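Local structure of glycosyl hydrolase family 26 (Bacteroides ovatus, 4ZXO) at residues L205-G210 / D230-D235; I266-T271 / S296-W301. The protein probably cleaves internal beta-1,4-mannosidic linkages of galactomannan as a family 26 beta-mannanase of a polysaccharide-utilising gut bacterium. One frame throughout, in Å; residues are numbered along the deposited sequence.

Contact 1: residues L205-G210 / D230-D235; sequences LAYSPG and DVLGTD
D230 grips L205 from both its backbone and its side chain. Its OD2 receives the N-H of L205 on the lone pair turned away from OD1 (2.9 Å, 165° at the hydrogen), and its own N reaches L205 O at 2.8 Å, in that carbonyl's plane. CG stands beside the backbone N of D230 (chi1 -58°), and the turn about the next bond (chi2 -63°) brings OD2 to L205 N. V231 N adds a second, tilted bond to L205 O. An alanine in place of D230 would probably leave L205 N without its acceptor and the strands less firmly pinned here. Farther along, Y207 N meets V231 O at 3.0 Å and G233 N meets Y207 O. At the far end P209 O is held from opposite faces of its plane by T234 OG1 (2.9 Å) and D235 N (3.1 Å). On one face of the sheet the CB atoms of A206 and V231 touch at 3.9 Å; on the other, the Y207 ring meets L232 CD2 obliquely. L232 packs on helix 241-262, the Y207 hydroxyl bonds to Y219 O, R162 bonds to S208 OG and forms a salt bridge with D235 OD2, and D235 OD1 bonds to T269 OG1. Strand 203-207, helix 216-219 and strand 231-235 thus form a parallel beta-alpha-beta unit of the TIM barrel, with A206 and V231 facing its interior and Y207 and L232 its outer layer.

Contact 2: residues I266-T271 / S296-W301; sequences IALTET and SYVLVW
The N-H of S296 runs almost straight to I266 O (2.8 Å, 172° at the hydrogen). L268 then continues the parallel pairing, taking Y297 O on its N and giving its O to L299 N. Beyond it the register slips by one residue: V298 pairs with L268 but V300 with T271, a beta bulge that T271 N closes on L299 O at 2.9 Å. Above the Y297 ring, A267 CB lies over the centre of the face in a CH-pi contact, 3.5 Å from the centroid. With Y297 CG between its backbone N and carbonyl carbon (chi1 59°), the side chain turns back to that strand. T269 CG2 touches the hydroxyl end of the same side chain. On the other face, V298 CG2 touches both L268 CD2 (3.7 Å) and T271 CG2 (3.8 Å), the three methyls forming a triangle. E270 runs alongside W301, its carboxylate plane 21° from the ring plane, with OE1 over one face toward the rim and OE2 3.5 Å from CZ3. Y237 OH and R162 hold the two carboxylate oxygens, while H32 stacks on W301. This neighbouring-strand pair of the TIM barrel ends at the C-terminal rim, where glycosidases of this clan place their active site.

Contacts 1 and 2, centred about 9 Å apart, join because strands 231-235 and 266-271 are neighbours in the barrel sheet. T269 makes the junction: its N lies 3.0 Å from T234 O and its OG1 2.7 Å from D235 OD1, both probable hydrogen bonds, and S208 CB packs against the same hydroxyl. At the C-terminal rim D235 OD2 and E270 OE2 lie 3.2 Å apart, and R162 is common to the two contacts. E166 lies close to both carboxylates, a cluster consistent with the active-site end of such a barrel. The potassium ion is remote, about 11 Å from the side chain of V298.

Contact 1: residues L205-G210 / D230-D235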
# COMPACT_ATOMS: atom_id res chain seq x y z
N LEU A 205 5.71 -4.17 7.46
CA LEU A 205 4.34 -3.69 7.76
C LEU A 205 4.22 -2.19 7.63
O LEU A 205 5.06 -1.46 8.16
CB LEU A 205 3.94 -4.12 9.21
CG LEU A 205 3.78 -5.63 9.35
CD1 LEU A 205 3.45 -5.98 10.81
CD2 LEU A 205 2.72 -6.22 8.38
N ALA A 206 3.18 -1.70 6.97
CA ALA A 206 3.00 -0.26 6.78
C ALA A 206 1.72 0.20 7.48
O ALA A 206 0.64 -0.43 7.35
CB ALA A 206 2.92 0.11 5.26
N TYR A 207 1.86 1.32 8.17
CA TYR A 207 0.80 1.99 8.90
C TYR A 207 0.29 3.12 8.03
O TYR A 207 1.11 3.85 7.45
CB TYR A 207 1.42 2.51 10.19
CG TYR A 207 0.60 3.28 11.19
CD1 TYR A 207 -0.28 2.61 12.06
CD2 TYR A 207 0.80 4.67 11.37
CE1 TYR A 207 -0.98 3.31 13.05
CE2 TYR A 207 0.11 5.38 12.34
CZ TYR A 207 -0.75 4.68 13.22
OH TYR A 207 -1.47 5.32 14.20
N SER A 208 -1.04 3.30 7.88
CA SER A 208 -1.50 4.23 6.82
C SER A 208 -2.87 4.87 7.07
O SER A 208 -3.83 4.65 6.32
CB SER A 208 -1.48 3.51 5.43
OG SER A 208 -2.35 2.39 5.36
N PRO A 209 -2.97 5.69 8.10
CA PRO A 209 -4.19 6.47 8.30
C PRO A 209 -4.30 7.58 7.25
O PRO A 209 -3.33 7.86 6.54
CB PRO A 209 -4.00 7.09 9.70
CG PRO A 209 -2.52 7.33 9.74
CD PRO A 209 -1.92 6.04 9.09
N GLY A 210 -5.49 8.13 7.12
CA GLY A 210 -5.73 9.23 6.20
C GLY A 210 -5.32 10.59 6.77
O GLY A 210 -4.36 10.70 7.55
N ASP A 230 7.09 -1.01 10.10
CA ASP A 230 8.33 -0.71 9.34
C ASP A 230 8.23 0.54 8.47
O ASP A 230 9.26 1.16 8.20
CB ASP A 230 8.68 -1.90 8.44
CG ASP A 230 8.86 -3.13 9.23
OD1 ASP A 230 9.78 -3.15 10.06
OD2 ASP A 230 8.09 -4.08 9.08
N VAL A 231 7.03 0.89 8.01
CA VAL A 231 6.86 2.01 7.06
C VAL A 231 5.73 2.89 7.56
O VAL A 231 4.64 2.37 7.86
CB VAL A 231 6.52 1.52 5.65
CG1 VAL A 231 6.23 2.72 4.70
CG2 VAL A 231 7.62 0.56 5.14
N LEU A 232 5.96 4.19 7.65
CA LEU A 232 4.90 5.14 8.03
C LEU A 232 4.27 5.72 6.76
O LEU A 232 4.96 6.37 5.97
CB LEU A 232 5.47 6.28 8.91
CG LEU A 232 6.07 5.78 10.22
CD1 LEU A 232 6.67 7.00 11.00
CD2 LEU A 232 5.04 4.99 11.07
N GLY A 233 2.98 5.48 6.57
CA GLY A 233 2.32 5.96 5.36
C GLY A 233 1.13 6.83 5.67
O GLY A 233 0.74 7.08 6.84
N THR A 234 0.52 7.31 4.60
CA THR A 234 -0.76 8.03 4.73
C THR A 234 -1.50 7.88 3.40
O THR A 234 -0.87 7.67 2.33
CB THR A 234 -0.55 9.52 5.09
OG1 THR A 234 -1.81 10.11 5.40
CG2 THR A 234 0.07 10.27 3.90
N ASP A 235 -2.83 7.90 3.47
CA ASP A 235 -3.69 7.86 2.30
C ASP A 235 -4.41 9.21 2.17
O ASP A 235 -5.24 9.54 3.04
CB ASP A 235 -4.76 6.74 2.41
CG ASP A 235 -4.19 5.34 2.40
OD1 ASP A 235 -2.95 5.18 2.32
OD2 ASP A 235 -5.04 4.40 2.47

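Contact 2: residues I266-T271 / S296-W301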
# COMPACT_ATOMS: atom_id res chain seq x y z
N ILE A 266 9.11 6.60 5.01
CA ILE A 266 7.76 7.12 4.85
C ILE A 266 7.28 6.94 3.41
O ILE A 266 8.08 6.78 2.47
CB ILE A 266 7.70 8.61 5.26
CG1 ILE A 266 8.50 9.47 4.28
CG2 ILE A 266 8.15 8.76 6.74
CD1 ILE A 266 8.37 10.97 4.57
N ALA A 267 5.97 6.95 3.24
CA ALA A 267 5.42 6.78 1.92
C ALA A 267 4.02 7.37 1.81
O ALA A 267 3.28 7.41 2.78
CB ALA A 267 5.35 5.26 1.55
N LEU A 268 3.68 7.82 0.61
CA LEU A 268 2.32 8.21 0.31
C LEU A 268 1.64 6.97 -0.28
O LEU A 268 1.83 6.64 -1.45
CB LEU A 268 2.31 9.42 -0.62
CG LEU A 268 0.96 9.97 -1.09
CD1 LEU A 268 -0.06 10.25 0.05
CD2 LEU A 268 1.18 11.22 -1.90
N THR A 269 1.01 6.20 0.60
CA THR A 269 0.64 4.83 0.27
C THR A 269 -0.63 4.74 -0.59
O THR A 269 -0.85 3.72 -1.25
CB THR A 269 0.49 3.97 1.57
OG1 THR A 269 -0.26 4.70 2.56
CG2 THR A 269 1.91 3.70 2.12
N GLU A 270 -1.46 5.79 -0.58
CA GLU A 270 -2.54 5.92 -1.58
C GLU A 270 -2.72 7.41 -1.86
O GLU A 270 -2.76 8.21 -0.92
CB GLU A 270 -3.91 5.41 -1.12
CG GLU A 270 -4.02 3.94 -0.94
CD GLU A 270 -5.43 3.49 -0.65
OE1 GLU A 270 -6.40 4.17 -1.05
OE2 GLU A 270 -5.60 2.43 -0.02
N THR A 271 -2.87 7.79 -3.12
CA THR A 271 -3.29 9.10 -3.49
C THR A 271 -3.87 9.04 -4.90
O THR A 271 -3.97 7.95 -5.52
CB THR A 271 -2.13 10.13 -3.42
OG1 THR A 271 -2.66 11.48 -3.48
CG2 THR A 271 -1.14 9.92 -4.50
N SER A 296 9.62 7.30 0.19
CA SER A 296 10.17 6.11 -0.47
C SER A 296 9.37 5.71 -1.68
O SER A 296 9.93 5.15 -2.64
CB SER A 296 10.22 4.92 0.47
OG SER A 296 11.02 5.22 1.58
N TYR A 297 8.04 5.96 -1.63
CA TYR A 297 7.21 5.69 -2.79
C TYR A 297 5.91 6.48 -2.68
O TYR A 297 5.57 7.02 -1.60
CB TYR A 297 6.91 4.18 -2.97
CG TYR A 297 6.21 3.43 -1.85
CD1 TYR A 297 4.82 3.20 -1.84
CD2 TYR A 297 6.97 2.94 -0.78
CE1 TYR A 297 4.23 2.44 -0.79
CE2 TYR A 297 6.42 2.21 0.22
CZ TYR A 297 5.06 1.96 0.23
OH TYR A 297 4.59 1.24 1.32
N VAL A 298 5.24 6.61 -3.82
CA VAL A 298 3.93 7.26 -3.93
C VAL A 298 3.10 6.35 -4.81
O VAL A 298 3.56 5.98 -5.91
CB VAL A 298 3.99 8.69 -4.57
CG1 VAL A 298 4.66 8.72 -5.89
CG2 VAL A 298 2.57 9.28 -4.72
N LEU A 299 1.89 6.01 -4.37
CA LEU A 299 1.11 5.04 -5.10
C LEU A 299 -0.24 5.61 -5.41
O LEU A 299 -0.91 6.13 -4.52
CB LEU A 299 0.95 3.75 -4.26
CG LEU A 299 0.20 2.66 -5.04
CD1 LEU A 299 0.93 1.31 -5.01
CD2 LEU A 299 -1.20 2.55 -4.52
N VAL A 300 -0.65 5.53 -6.67
CA VAL A 300 -2.00 5.98 -7.04
C VAL A 300 -2.91 4.76 -7.24
O VAL A 300 -2.45 3.63 -7.56
CB VAL A 300 -2.03 6.86 -8.32
CG1 VAL A 300 -1.14 8.10 -8.12
CG2 VAL A 300 -1.68 6.06 -9.56
N TRP A 301 -4.21 4.99 -7.07
CA TRP A 301 -5.17 3.88 -6.97
C TRP A 301 -5.52 3.30 -8.35
O TRP A 301 -4.98 3.72 -9.38
CB TRP A 301 -6.43 4.34 -6.21
CG TRP A 301 -7.22 3.17 -5.62
CD1 TRP A 301 -8.54 2.81 -5.91
CD2 TRP A 301 -6.74 2.18 -4.69
NE1 TRP A 301 -8.88 1.67 -5.20
CE2 TRP A 301 -7.80 1.26 -4.47
CE3 TRP A 301 -5.53 2.01 -4.01
CZ2 TRP A 301 -7.67 0.20 -3.55
CZ3 TRP A 301 -5.39 0.94 -3.13
CH2 TRP A 301 -6.47 0.04 -2.92
O HOH W 1 11.35 7.45 3.30